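Local coordinates for periplasmic binding protein (Xylanimonas cellulosilytica, PDB 4MX8) that probably captures an iron-siderophore complex or a related ligand outside the cell and delivers it to an ABC-type importer, at residues A17-D22 with T145-K150; W21-A26 with E36-E41; A56-G61 with V299-I304; G64-G69 with Y82-A87. One frame throughout, in Å; residues are numbered along the deposited sequence. Where two conformers were deposited one is given.

How the contacts relate
From the N terminus, residues 21-26 pair with 36-41 in contact 2, closing a short hairpin before contacts 3 and 4 open. Contact 1 starts from the same strand, sharing Trp21 and Asp22, but closes a far longer loop by reaching helix 137-152. Contact 3 opens within that loop, at helix 54-62, and closes near the C terminus at helix 299-309, so contacts 1 and 3 cross along the chain. Contact 4, residues 64-69 with 82-87, is nested inside both loops. Thr59 of contact 3 touches Leu148 of contact 1, while Leu57 and Ile60 pack on Ile67 of contact 4, linking hairpin, helices and the parallel strand pair.

Contact 1: residues A17-D22 with T145-K150; sequences ASYTWD and TTFLGK
A strand of the N-terminal beta hairpin lies alongside helix 137-152 here, a strand-on-helix packing that fastens the start of the chain to the alpha/beta lobe behind it. Strand 17-22 and helix 145-150 run in nearly opposed directions, at 153°, and the contact is made by Ala17, Ser18 and Tyr19, near the start of strand 16-24. Ala17 comes first: its CB points toward the helix and rests on the aliphatic part of Lys150, 3.8 Å from CE, with Phe147 CE1 a little farther off. Ser18 turns its side chain away, where OG bonds to Glu41 of the partner strand, yet its backbone still takes part through water. One water donates to Ser18 O at 2.8 Å and accepts from Lys150 NZ; a second accepts from both Ser18 N and the same ammonium. The lysine chain, bent at chi3, thus brings its charge to the strand without a direct bond. Tyr19 carries the apolar weight. Its CG is anti to the backbone N (chi1 -171°), as is that of Phe147, so the two side chains reach across the gap and cross obliquely. Their ring centroids are 4.6 Å apart with the planes inclined at 37°, a tilt that is neither a flat stack nor edge-to-face. Leu131 also touches Tyr19. Phe147 receives the tyrosine on two fronts: CZ meets Tyr19 CB at 3.6 Å, while Tyr19 CD1 stands over the centre of the phenylalanine ring, 3.5 Å above its plane.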
loop_
_atom_site.group_PDB
_atom_site.type_symbol
_atom_site.label_atom_id
_atom_site.label_comp_id
_atom_site.label_asym_id
_atom_site.label_seq_id
_atom_site.Cartn_x
_atom_site.Cartn_y
_atom_site.Cartn_z
ATOM N N ALA A 17 -17.825 -12.252 14.372
ATOM C CA ALA A 17 -17.914 -10.823 14.132
ATOM C C ALA A 17 -18.399 -10.645 12.704
ATOM O O ALA A 17 -17.891 -11.296 11.787
ATOM C CB ALA A 17 -16.562 -10.170 14.306
ATOM N N SER A 18 -19.384 -9.774 12.518
ATOM C CA SER A 18 -19.994 -9.576 11.215
ATOM C C SER A 18 -19.234 -8.522 10.427
ATOM O O SER A 18 -18.995 -7.420 10.924
ATOM C CB SER A 18 -21.423 -9.122 11.405
ATOM O OG SER A 18 -22.262 -9.815 10.517
ATOM N N TYR A 19 -18.830 -8.861 9.204
ATOM C CA TYR A 19 -18.114 -7.896 8.359
ATOM C C TYR A 19 -18.876 -7.620 7.062
ATOM O O TYR A 19 -19.125 -8.541 6.265
ATOM C CB TYR A 19 -16.688 -8.350 8.045
ATOM C CG TYR A 19 -15.889 -7.259 7.363
ATOM C CD1 TYR A 19 -15.461 -6.142 8.072
ATOM C CD2 TYR A 19 -15.564 -7.336 6.023
ATOM C CE1 TYR A 19 -14.738 -5.133 7.462
ATOM C CE2 TYR A 19 -14.838 -6.330 5.404
ATOM C CZ TYR A 19 -14.427 -5.225 6.127
ATOM O OH TYR A 19 -13.698 -4.209 5.530
ATOM N N THR A 20 -19.258 -6.352 6.870
ATOM C CA THR A 20 -20.067 -5.960 5.723
ATOM C C THR A 20 -19.422 -4.822 4.964
ATOM O O THR A 20 -19.115 -3.776 5.533
ATOM C CB THR A 20 -21.474 -5.547 6.122
ATOM O OG1 THR A 20 -22.156 -6.678 6.678
ATOM C CG2 THR A 20 -22.238 -5.072 4.906
ATOM N N TRP A 21 -19.225 -5.033 3.667
ATOM C CA TRP A 21 -18.554 -4.046 2.842
ATOM C C TRP A 21 -19.117 -4.024 1.424
ATOM O O TRP A 21 -19.840 -4.944 1.017
ATOM C CB TRP A 21 -17.045 -4.304 2.849
ATOM C CG TRP A 21 -16.561 -5.405 1.949
ATOM C CD1 TRP A 21 -15.889 -5.254 0.765
ATOM C CD2 TRP A 21 -16.674 -6.819 2.165
ATOM N NE1 TRP A 21 -15.576 -6.486 0.237
ATOM C CE2 TRP A 21 -16.051 -7.460 1.075
ATOM C CE3 TRP A 21 -17.249 -7.605 3.168
ATOM C CZ2 TRP A 21 -15.992 -8.846 0.960
ATOM C CZ3 TRP A 21 -17.186 -8.982 3.057
ATOM C CH2 TRP A 21 -16.559 -9.591 1.961
ATOM N N ASP A 22 -18.807 -2.960 0.685
ATOM C CA ASP A 22 -19.219 -2.886 -0.709
ATOM C C ASP A 22 -18.146 -3.522 -1.600
ATOM O O ASP A 22 -17.143 -2.900 -1.950
ATOM C CB ASP A 22 -19.533 -1.448 -1.112
ATOM C CG ASP A 22 -20.792 -0.912 -0.438
ATOM O OD1 ASP A 22 -21.887 -1.478 -0.649
ATOM O OD2 ASP A 22 -20.687 0.082 0.303
ATOM N N THR A 145 -7.740 -1.692 10.807
ATOM C CA THR A 145 -7.007 -1.962 12.027
ATOM C C THR A 145 -7.954 -2.187 13.202
ATOM O O THR A 145 -7.746 -3.075 14.027
ATOM C CB THR A 145 -6.022 -0.857 12.336
ATOM O OG1 THR A 145 -5.159 -0.708 11.211
ATOM C CG2 THR A 145 -5.197 -1.197 13.558
ATOM N N THR A 146 -9.003 -1.386 13.276
ATOM C CA THR A 146 -9.999 -1.606 14.306
ATOM C C THR A 146 -10.671 -2.962 14.131
ATOM O O THR A 146 -10.796 -3.717 15.090
ATOM C CB THR A 146 -11.062 -0.532 14.290
ATOM O OG1 THR A 146 -10.445 0.743 14.498
ATOM C CG2 THR A 146 -12.030 -0.785 15.371
ATOM N N PHE A 147 -11.091 -3.273 12.907
ATOM C CA PHE A 147 -11.777 -4.533 12.678
ATOM C C PHE A 147 -10.929 -5.730 13.036
ATOM O O PHE A 147 -11.365 -6.601 13.797
ATOM C CB PHE A 147 -12.257 -4.720 11.246
ATOM C CG PHE A 147 -13.059 -5.976 11.086
ATOM C CD1 PHE A 147 -14.233 -6.152 11.812
ATOM C CD2 PHE A 147 -12.609 -7.010 10.295
ATOM C CE1 PHE A 147 -14.966 -7.320 11.708
ATOM C CE2 PHE A 147 -13.342 -8.192 10.187
ATOM C CZ PHE A 147 -14.521 -8.343 10.894
ATOM N N LEU A 148 -9.728 -5.783 12.464
ATOM C CA LEU A 148 -8.791 -6.835 12.808
ATOM C C LEU A 148 -8.577 -6.896 14.333
ATOM O O LEU A 148 -8.534 -7.978 14.921
ATOM C CB LEU A 148 -7.491 -6.652 12.051
ATOM C CG LEU A 148 -7.622 -6.927 10.546
ATOM C CD1 LEU A 148 -6.344 -6.525 9.857
ATOM C CD2 LEU A 148 -7.931 -8.390 10.233
ATOM N N GLY A 149 -8.501 -5.740 14.979
ATOM C CA GLY A 149 -8.500 -5.700 16.426
ATOM C C GLY A 149 -9.612 -6.518 17.084
ATOM O O GLY A 149 -9.374 -7.289 18.006
ATOM N N LYS A 150 -10.836 -6.351 16.607
ATOM C CA LYS A 150 -11.967 -7.131 17.096
ATOM C C LYS A 150 -11.807 -8.633 16.797
ATOM O O LYS A 150 -12.059 -9.467 17.666
ATOM C CB LYS A 150 -13.249 -6.589 16.472
ATOM C CG LYS A 150 -14.504 -7.287 16.851
ATOM C CD LYS A 150 -15.637 -6.292 16.801
ATOM C CE LYS A 150 -16.632 -6.654 15.732
ATOM N NZ LYS A 150 -17.881 -5.852 15.893
HETATM O O HOH W 1 -18.394 -5.669 13.048
HETATM O O HOH W 2 -20.053 -7.949 15.026
#

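Contact 2: residues W21-A26 with E36-E41; sequences WDRNTA and EETTVE
Residues 21-24 and 36-41 form an antiparallel ladder, the paired arms of the beta hairpin built from strands 16-24 and 35-43. Trp21 with Thr38 and Arg23 with Glu36 are hydrogen-bonded pairs, each held by two backbone bonds. Between them Asp22 and Glu37 form a non-hydrogen-bonded pair, where the CA atoms close to 4.3 Å. The Thr38 N to Trp21 O bond, 2.9 Å long, lies nearly along the C=O axis, whereas Arg23 N approaches Glu36 O from above the carbonyl plane. Beyond the ladder Asn24 OD1 accepts from Ala26 N in an Asx turn. On the face shared with Arg23, Trp21 holds its CG between the backbone N and the carbonyl carbon (chi1 79°), which lays the indole beside Thr38. Thr38 CB sits over the six-membered ring, 4.3 Å from its centroid, in a CH-pi contact, and Val40 CG2 meets the ring edge in plane. Trp119 packs edge-to-face on the indole, and NE1 bonds to Asp130. An alanine in place of Trp21 would remove the indole with its CH-pi contact and its bond to Asp130, and would probably loosen the packing of this face of the hairpin against Trp119. On the other face the carboxylates of Asp22 and Glu37 come within 4.2 Å, OD1 to OE1, and are likely to repel one another. Thr25 bonds through OG1 to Val34 O, and its methyl crosses the Glu36 side chain at about a right angle, with CG2 3.4 Å from OE1.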
loop_
_atom_site.group_PDB
_atom_site.type_symbol
_atom_site.label_atom_id
_atom_site.label_comp_id
_atom_site.label_asym_id
_atom_site.label_seq_id
_atom_site.Cartn_x
_atom_site.Cartn_y
_atom_site.Cartn_z
ATOM N N TRP A 21 -19.225 -5.033 3.667
ATOM C CA TRP A 21 -18.554 -4.046 2.842
ATOM C C TRP A 21 -19.117 -4.024 1.424
ATOM O O TRP A 21 -19.840 -4.944 1.017
ATOM C CB TRP A 21 -17.045 -4.304 2.849
ATOM C CG TRP A 21 -16.561 -5.405 1.949
ATOM C CD1 TRP A 21 -15.889 -5.254 0.765
ATOM C CD2 TRP A 21 -16.674 -6.819 2.165
ATOM N NE1 TRP A 21 -15.576 -6.486 0.237
ATOM C CE2 TRP A 21 -16.051 -7.460 1.075
ATOM C CE3 TRP A 21 -17.249 -7.605 3.168
ATOM C CZ2 TRP A 21 -15.992 -8.846 0.960
ATOM C CZ3 TRP A 21 -17.186 -8.982 3.057
ATOM C CH2 TRP A 21 -16.559 -9.591 1.961
ATOM N N ASP A 22 -18.807 -2.960 0.685
ATOM C CA ASP A 22 -19.219 -2.886 -0.709
ATOM C C ASP A 22 -18.146 -3.522 -1.600
ATOM O O ASP A 22 -17.143 -2.900 -1.950
ATOM C CB ASP A 22 -19.533 -1.448 -1.112
ATOM C CG ASP A 22 -20.792 -0.912 -0.438
ATOM O OD1 ASP A 22 -21.887 -1.478 -0.649
ATOM O OD2 ASP A 22 -20.687 0.082 0.303
ATOM N N ARG A 23 -18.370 -4.788 -1.942
ATOM C CA ARG A 23 -17.394 -5.594 -2.665
ATOM C C ARG A 23 -17.332 -5.261 -4.148
ATOM O O ARG A 23 -18.363 -5.152 -4.824
ATOM C CB ARG A 23 -17.724 -7.076 -2.513
ATOM C CG ARG A 23 -16.602 -7.987 -2.966
ATOM C CD ARG A 23 -16.896 -9.425 -2.620
ATOM N NE ARG A 23 -17.914 -10.002 -3.495
ATOM C CZ ARG A 23 -17.664 -10.495 -4.706
ATOM N NH1 ARG A 23 -16.422 -10.461 -5.199
ATOM N NH2 ARG A 23 -18.665 -11.015 -5.420
ATOM N N ASN A 24 -16.122 -5.082 -4.661
ATOM C CA ASN A 24 -15.974 -4.963 -6.089
ATOM C C ASN A 24 -16.114 -6.366 -6.681
ATOM O O ASN A 24 -15.259 -7.239 -6.448
ATOM C CB ASN A 24 -14.633 -4.355 -6.472
ATOM C CG ASN A 24 -14.466 -4.262 -7.973
ATOM O OD1 ASN A 24 -15.435 -4.413 -8.717
ATOM N ND2 ASN A 24 -13.249 -4.013 -8.431
ATOM N N THR A 25 -17.191 -6.571 -7.444
ATOM C CA THR A 25 -17.502 -7.884 -7.988
ATOM C C THR A 25 -16.663 -8.196 -9.214
ATOM O O THR A 25 -16.683 -9.317 -9.709
ATOM C CB THR A 25 -18.994 -8.046 -8.353
ATOM O OG1 THR A 25 -19.361 -7.076 -9.339
ATOM C CG2 THR A 25 -19.851 -7.860 -7.154
ATOM N N ALA A 26 -15.929 -7.210 -9.710
ATOM C CA ALA A 26 -15.058 -7.451 -10.845
ATOM C C ALA A 26 -13.829 -8.209 -10.379
ATOM O O ALA A 26 -13.281 -7.944 -9.299
ATOM C CB ALA A 26 -14.667 -6.162 -11.502
ATOM N N GLU A 36 -21.148 -4.446 -4.837
ATOM C CA GLU A 36 -22.310 -5.160 -4.316
ATOM C C GLU A 36 -22.056 -5.475 -2.856
ATOM O O GLU A 36 -21.035 -6.050 -2.514
ATOM C CB GLU A 36 -22.587 -6.431 -5.131
ATOM C CG GLU A 36 -23.273 -6.136 -6.481
ATOM C CD GLU A 36 -23.413 -7.365 -7.392
ATOM O OE1 GLU A 36 -23.208 -8.523 -6.924
ATOM O OE2 GLU A 36 -23.736 -7.154 -8.585
ATOM N N GLU A 37 -22.977 -5.072 -1.991
ATOM C CA GLU A 37 -22.766 -5.252 -0.562
ATOM C C GLU A 37 -22.728 -6.726 -0.209
ATOM O O GLU A 37 -23.520 -7.521 -0.701
ATOM C CB GLU A 37 -23.847 -4.548 0.231
ATOM C CG GLU A 37 -23.717 -4.685 1.722
ATOM C CD GLU A 37 -24.601 -3.700 2.460
ATOM O OE1 GLU A 37 -24.120 -2.568 2.725
ATOM O OE2 GLU A 37 -25.771 -4.052 2.760
ATOM N N THR A 38 -21.788 -7.089 0.646
ATOM C CA THR A 38 -21.586 -8.479 1.016
ATOM C C THR A 38 -21.347 -8.574 2.530
ATOM O O THR A 38 -20.705 -7.704 3.128
ATOM C CB THR A 38 -20.386 -9.046 0.235
ATOM O OG1 THR A 38 -20.749 -9.213 -1.145
ATOM C CG2 THR A 38 -19.923 -10.370 0.804
ATOM N N THR A 39 -21.880 -9.613 3.158
ATOM C CA THR A 39 -21.587 -9.839 4.569
ATOM C C THR A 39 -20.932 -11.197 4.788
ATOM O O THR A 39 -21.299 -12.185 4.157
ATOM C CB THR A 39 -22.844 -9.766 5.424
ATOM O OG1 THR A 39 -23.468 -8.488 5.246
ATOM C CG2 THR A 39 -22.485 -9.943 6.870
ATOM N N VAL A 40 -19.940 -11.236 5.668
ATOM C CA VAL A 40 -19.279 -12.483 6.016
ATOM C C VAL A 40 -19.167 -12.576 7.536
ATOM O O VAL A 40 -18.846 -11.584 8.196
ATOM C CB VAL A 40 -17.893 -12.578 5.351
ATOM C CG1 VAL A 40 -17.143 -13.785 5.855
ATOM C CG2 VAL A 40 -18.055 -12.674 3.848
ATOM N N GLU A 41 -19.472 -13.749 8.093
ATOM C CA GLU A 41 -19.308 -13.956 9.528
ATOM C C GLU A 41 -17.913 -14.512 9.820
ATOM O O GLU A 41 -17.626 -15.678 9.535
ATOM C CB GLU A 41 -20.382 -14.887 10.081
ATOM C CG GLU A 41 -21.821 -14.494 9.725
ATOM C CD GLU A 41 -22.300 -13.224 10.425
ATOM O OE1 GLU A 41 -21.758 -12.892 11.509
ATOM O OE2 GLU A 41 -23.227 -12.565 9.886
HETATM O O HOH W 3 -21.613 -10.389 -4.439
#

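Contact 3: residues A56-G61 with V299-I304; sequences ALDTIG and VETTRI
Hydrogen bonds dominate this buried junction between helix 54-62 and the first turn of helix 299-309. Asp58, with CG anti to the backbone N (chi1 -174°), presents its carboxylate to that turn and uses both oxygens. OD1 accepts from Glu300 N at 2.8 Å through its syn lone pair. OD2 accepts twice: from Thr301 N on the syn side and from Thr301 OG1 on the anti side, each at 2.7 Å. The hydroxyl of Thr301 is also bonded to Tyr78 OH. Three donors and the nearby helix start would probably favour the ionised carboxylate. A weak bond runs from Val299 N to Thr59 OG1. In this periplasmic binding protein fold, a side chain of helix 54-62 thereby binds backbone N-H groups in the first turn of the last helix, across 237 intervening residues. An alanine in place of Asp58 would remove the acceptor of Glu300 N, Thr301 N and Thr301 OG1, and would probably loosen the junction of the two helices. Apolar packing is slighter: Val299 CG2 meets Thr59 CG2 at 4.0 Å, with Val161 of helix 155-179 against the valine. Ionic contact lies within the second helix, where Arg303 NH1 makes a salt bridge with Glu300 OE2 at 3.1 Å and NE pairs with Glu164.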
loop_
_atom_site.group_PDB
_atom_site.type_symbol
_atom_site.label_atom_id
_atom_site.label_comp_id
_atom_site.label_asym_id
_atom_site.label_seq_id
_atom_site.Cartn_x
_atom_site.Cartn_y
_atom_site.Cartn_z
ATOM N N ALA A 56 -2.915 -6.547 5.141
ATOM C CA ALA A 56 -3.602 -7.268 6.216
ATOM C C ALA A 56 -2.630 -8.140 6.988
ATOM O O ALA A 56 -2.759 -8.270 8.200
ATOM C CB ALA A 56 -4.721 -8.099 5.685
ATOM N N LEU A 57 -1.668 -8.746 6.287
ATOM C CA LEU A 57 -0.649 -9.553 6.961
ATOM C C LEU A 57 0.083 -8.665 7.957
ATOM O O LEU A 57 0.239 -9.028 9.115
ATOM C CB LEU A 57 0.333 -10.193 5.970
ATOM C CG LEU A 57 1.302 -11.243 6.545
ATOM C CD1 LEU A 57 1.681 -12.230 5.475
ATOM C CD2 LEU A 57 2.573 -10.644 7.135
ATOM N N ASP A 58 0.515 -7.499 7.480
ATOM C CA ASP A 58 1.176 -6.492 8.295
ATOM C C ASP A 58 0.404 -6.230 9.592
ATOM O O ASP A 58 0.917 -6.454 10.691
ATOM C CB ASP A 58 1.292 -5.201 7.482
ATOM C CG ASP A 58 2.106 -4.118 8.182
ATOM O OD1 ASP A 58 2.307 -4.186 9.422
ATOM O OD2 ASP A 58 2.534 -3.173 7.476
ATOM N N THR A 59 -0.831 -5.759 9.462
ATOM C CA THR A 59 -1.602 -5.378 10.640
ATOM C C THR A 59 -1.857 -6.558 11.578
ATOM O O THR A 59 -1.723 -6.423 12.808
ATOM C CB THR A 59 -2.911 -4.653 10.276
ATOM O OG1 THR A 59 -2.595 -3.417 9.618
ATOM C CG2 THR A 59 -3.702 -4.334 11.524
ATOM N N ILE A 60 -2.201 -7.715 11.013
ATOM C CA ILE A 60 -2.409 -8.901 11.853
ATOM C C ILE A 60 -1.175 -9.186 12.721
ATOM O O ILE A 60 -1.300 -9.446 13.912
ATOM C CB ILE A 60 -2.851 -10.133 11.058
ATOM C CG1 ILE A 60 -4.260 -9.907 10.519
ATOM C CG2 ILE A 60 -2.903 -11.323 11.944
ATOM C CD1 ILE A 60 -4.670 -10.900 9.471
ATOM N N GLY A 61 0.012 -9.078 12.141
ATOM C CA GLY A 61 1.224 -9.265 12.907
ATOM C C GLY A 61 1.374 -8.224 14.006
ATOM O O GLY A 61 1.703 -8.553 15.148
ATOM N N VAL A 299 0.114 -1.480 9.503
ATOM C CA VAL A 299 0.755 -0.739 10.579
ATOM C C VAL A 299 2.261 -0.512 10.376
ATOM O O VAL A 299 2.715 0.627 10.348
ATOM C CB VAL A 299 0.481 -1.392 11.942
ATOM C CG1 VAL A 299 1.219 -0.640 13.042
ATOM C CG2 VAL A 299 -1.025 -1.425 12.215
ATOM N N GLU A 300 3.033 -1.583 10.225
ATOM C CA GLU A 300 4.477 -1.426 10.049
ATOM C C GLU A 300 4.828 -0.682 8.763
ATOM O O GLU A 300 5.774 0.106 8.730
ATOM C CB GLU A 300 5.187 -2.777 10.086
ATOM C CG GLU A 300 6.090 -2.964 11.300
ATOM C CD GLU A 300 7.151 -1.867 11.455
ATOM O OE1 GLU A 300 7.707 -1.390 10.428
ATOM O OE2 GLU A 300 7.432 -1.496 12.622
ATOM N N THR A 301 4.058 -0.942 7.713
ATOM C CA THR A 301 4.228 -0.245 6.450
ATOM C C THR A 301 4.036 1.271 6.598
ATOM O O THR A 301 4.825 2.060 6.064
ATOM C CB THR A 301 3.237 -0.810 5.420
ATOM O OG1 THR A 301 3.544 -2.191 5.198
ATOM C CG2 THR A 301 3.307 -0.058 4.094
ATOM N N THR A 302 3.002 1.678 7.332
ATOM C CA THR A 302 2.747 3.104 7.528
ATOM C C THR A 302 3.889 3.748 8.315
ATOM O O THR A 302 4.236 4.904 8.080
ATOM C CB THR A 302 1.406 3.378 8.250
ATOM O OG1 THR A 302 0.335 2.776 7.523
ATOM C CG2 THR A 302 1.138 4.852 8.322
ATOM N N ARG A 303 4.478 3.003 9.245
ATOM C CA ARG A 303 5.638 3.518 9.962
ATOM C C ARG A 303 6.785 3.724 8.968
ATOM O O ARG A 303 7.459 4.749 9.013
ATOM C CB ARG A 303 6.085 2.578 11.089
ATOM C CG ARG A 303 5.044 2.238 12.136
ATOM C CD ARG A 303 5.670 1.403 13.257
ATOM N NE ARG A 303 4.746 1.085 14.351
ATOM C CZ ARG A 303 4.265 -0.133 14.586
ATOM N NH1 ARG A 303 4.624 -1.140 13.802
ATOM N NH2 ARG A 303 3.437 -0.350 15.605
ATOM N N ILE A 304 7.004 2.753 8.074
ATOM C CA ILE A 304 8.045 2.883 7.058
ATOM C C ILE A 304 7.792 4.123 6.198
ATOM O O ILE A 304 8.707 4.881 5.910
ATOM C CB ILE A 304 8.153 1.632 6.168
ATOM C CG1 ILE A 304 8.660 0.452 6.970
ATOM C CG2 ILE A 304 9.087 1.855 5.000
ATOM C CD1 ILE A 304 8.619 -0.825 6.190
#

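Contact 4: residues G64-G69 with Y82-A87; sequences GGEIAG and YLADDA
Two parallel pieces of chain meet in a beta-alpha-beta connection, in which strand 67-70 leads through the short helix 77-80 to residues 83-84 and then to strand 87-89. Gly64 ends the preceding helix in a Schellman motif, with a positive phi of 108° that calls for glycine. The parallel bridge joins Ile67 to Leu83: Ile67 N donates to Tyr82 O at 2.9 Å, nearly along the C=O axis, and Ile67 O accepts from Ala84 N at 2.7 Å. Glu66 illustrates how one extended side chain follows the partner backbone. From CB the chain sets out with CG anti to the backbone N (chi1 -167°), and its extended course carries it toward the opposing segment. CG comes to 3.7 Å from Ala84 N, beside the amide that bonds to Ile67 O. Glu66 CD lies 3.9 Å from Ala84 CB. At the tip, OE2 approaches Ala84 CA at 3.4 Å and also nears the carboxylate of Asp85, a like-charged neighbour that would probably disfavour a closer approach. On the face that Ile67 and Leu83 share, Ile67 CB touches Leu83 CD2, while Leu57 and Ile60 of helix 54-62 pack against the isoleucine. A type I turn from Ala84 to Ala87 then swings the chain round to Ala68, whose backbone bonds to Ile49 and Phe88, placing it between neighbouring strands. There Ala87 CA directs its C-H at Ala68 O, 3.1 Å away.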
loop_
_atom_site.group_PDB
_atom_site.type_symbol
_atom_site.label_atom_id
_atom_site.label_comp_id
_atom_site.label_asym_id
_atom_site.label_seq_id
_atom_site.Cartn_x
_atom_site.Cartn_y
_atom_site.Cartn_z
ATOM N N GLY A 64 -0.452 -8.772 17.058
ATOM C CA GLY A 64 -0.010 -9.927 17.821
ATOM C C GLY A 64 -0.356 -11.262 17.199
ATOM O O GLY A 64 -0.132 -12.320 17.792
ATOM N N GLY A 65 -0.910 -11.211 15.997
ATOM C CA GLY A 65 -1.372 -12.412 15.332
ATOM C C GLY A 65 -0.245 -13.183 14.682
ATOM O O GLY A 65 0.939 -12.829 14.796
ATOM N N GLU A 66 -0.625 -14.254 14.002
ATOM C CA GLU A 66 0.331 -15.095 13.317
ATOM C C GLU A 66 -0.352 -15.563 12.059
ATOM O O GLU A 66 -1.542 -15.852 12.064
ATOM C CB GLU A 66 0.694 -16.293 14.176
ATOM C CG GLU A 66 1.904 -17.067 13.712
ATOM C CD GLU A 66 2.147 -18.290 14.578
ATOM O OE1 GLU A 66 1.147 -18.909 15.004
ATOM O OE2 GLU A 66 3.326 -18.627 14.843
ATOM N N ILE A 67 0.403 -15.636 10.976
ATOM C CA ILE A 67 -0.170 -16.035 9.710
ATOM C C ILE A 67 0.162 -17.500 9.451
ATOM O O ILE A 67 1.301 -17.922 9.616
ATOM C CB ILE A 67 0.368 -15.174 8.588
ATOM C CG1 ILE A 67 0.386 -13.691 9.020
ATOM C CG2 ILE A 67 -0.413 -15.434 7.322
ATOM C CD1 ILE A 67 -0.914 -13.162 9.510
ATOM N N ALA A 68 -0.846 -18.273 9.070
ATOM C CA ALA A 68 -0.690 -19.705 8.925
ATOM C C ALA A 68 -0.355 -20.043 7.488
ATOM O O ALA A 68 0.311 -21.034 7.208
ATOM C CB ALA A 68 -1.959 -20.396 9.339
ATOM N N GLY A 69 -0.842 -19.216 6.571
ATOM C CA GLY A 69 -0.642 -19.446 5.157
ATOM C C GLY A 69 -0.628 -18.118 4.419
ATOM O O GLY A 69 -1.358 -17.189 4.782
ATOM N N TYR A 82 6.140 -12.457 10.977
ATOM C CA TYR A 82 4.787 -12.736 11.432
ATOM C C TYR A 82 4.216 -14.057 10.871
ATOM O O TYR A 82 3.066 -14.412 11.127
ATOM C CB TYR A 82 3.875 -11.554 11.101
ATOM C CG TYR A 82 4.318 -10.247 11.710
ATOM C CD1 TYR A 82 4.494 -10.123 13.070
ATOM C CD2 TYR A 82 4.533 -9.126 10.926
ATOM C CE1 TYR A 82 4.884 -8.929 13.638
ATOM C CE2 TYR A 82 4.929 -7.915 11.494
ATOM C CZ TYR A 82 5.103 -7.834 12.857
ATOM O OH TYR A 82 5.499 -6.663 13.448
ATOM N N LEU A 83 5.015 -14.797 10.111
ATOM C CA LEU A 83 4.556 -16.099 9.643
ATOM C C LEU A 83 4.724 -17.174 10.722
ATOM O O LEU A 83 5.648 -17.148 11.539
ATOM C CB LEU A 83 5.283 -16.529 8.366
ATOM C CG LEU A 83 5.206 -15.612 7.161
ATOM C CD1 LEU A 83 6.155 -16.081 6.105
ATOM C CD2 LEU A 83 3.801 -15.615 6.636
ATOM N N ALA A 84 3.790 -18.115 10.721
ATOM C CA ALA A 84 3.897 -19.319 11.513
ATOM C C ALA A 84 5.168 -20.052 11.112
ATOM O O ALA A 84 5.550 -20.025 9.942
ATOM C CB ALA A 84 2.690 -20.187 11.250
ATOM N N ASP A 85 5.823 -20.718 12.064
ATOM C CA ASP A 85 7.076 -21.414 11.756
ATOM C C ASP A 85 6.902 -22.470 10.675
ATOM O O ASP A 85 7.867 -22.865 10.022
ATOM C CB ASP A 85 7.682 -22.055 13.001
ATOM C CG ASP A 85 7.903 -21.057 14.110
ATOM O OD1 ASP A 85 7.026 -20.182 14.288
ATOM O OD2 ASP A 85 8.945 -21.149 14.800
ATOM N N ASP A 86 5.670 -22.917 10.483
ATOM C CA ASP A 86 5.385 -23.959 9.511
ATOM C C ASP A 86 4.387 -23.435 8.488
ATOM O O ASP A 86 3.658 -24.219 7.861
ATOM C CB ASP A 86 4.807 -25.185 10.212
ATOM C CG ASP A 86 3.572 -24.849 11.042
ATOM O OD1 ASP A 86 2.713 -25.740 11.234
ATOM O OD2 ASP A 86 3.456 -23.688 11.499
ATOM N N ALA A 87 4.351 -22.112 8.326
ATOM C CA ALA A 87 3.407 -21.490 7.403
ATOM C C ALA A 87 3.520 -22.135 6.034
ATOM O O ALA A 87 4.622 -22.511 5.611
ATOM C CB ALA A 87 3.636 -19.996 7.308
#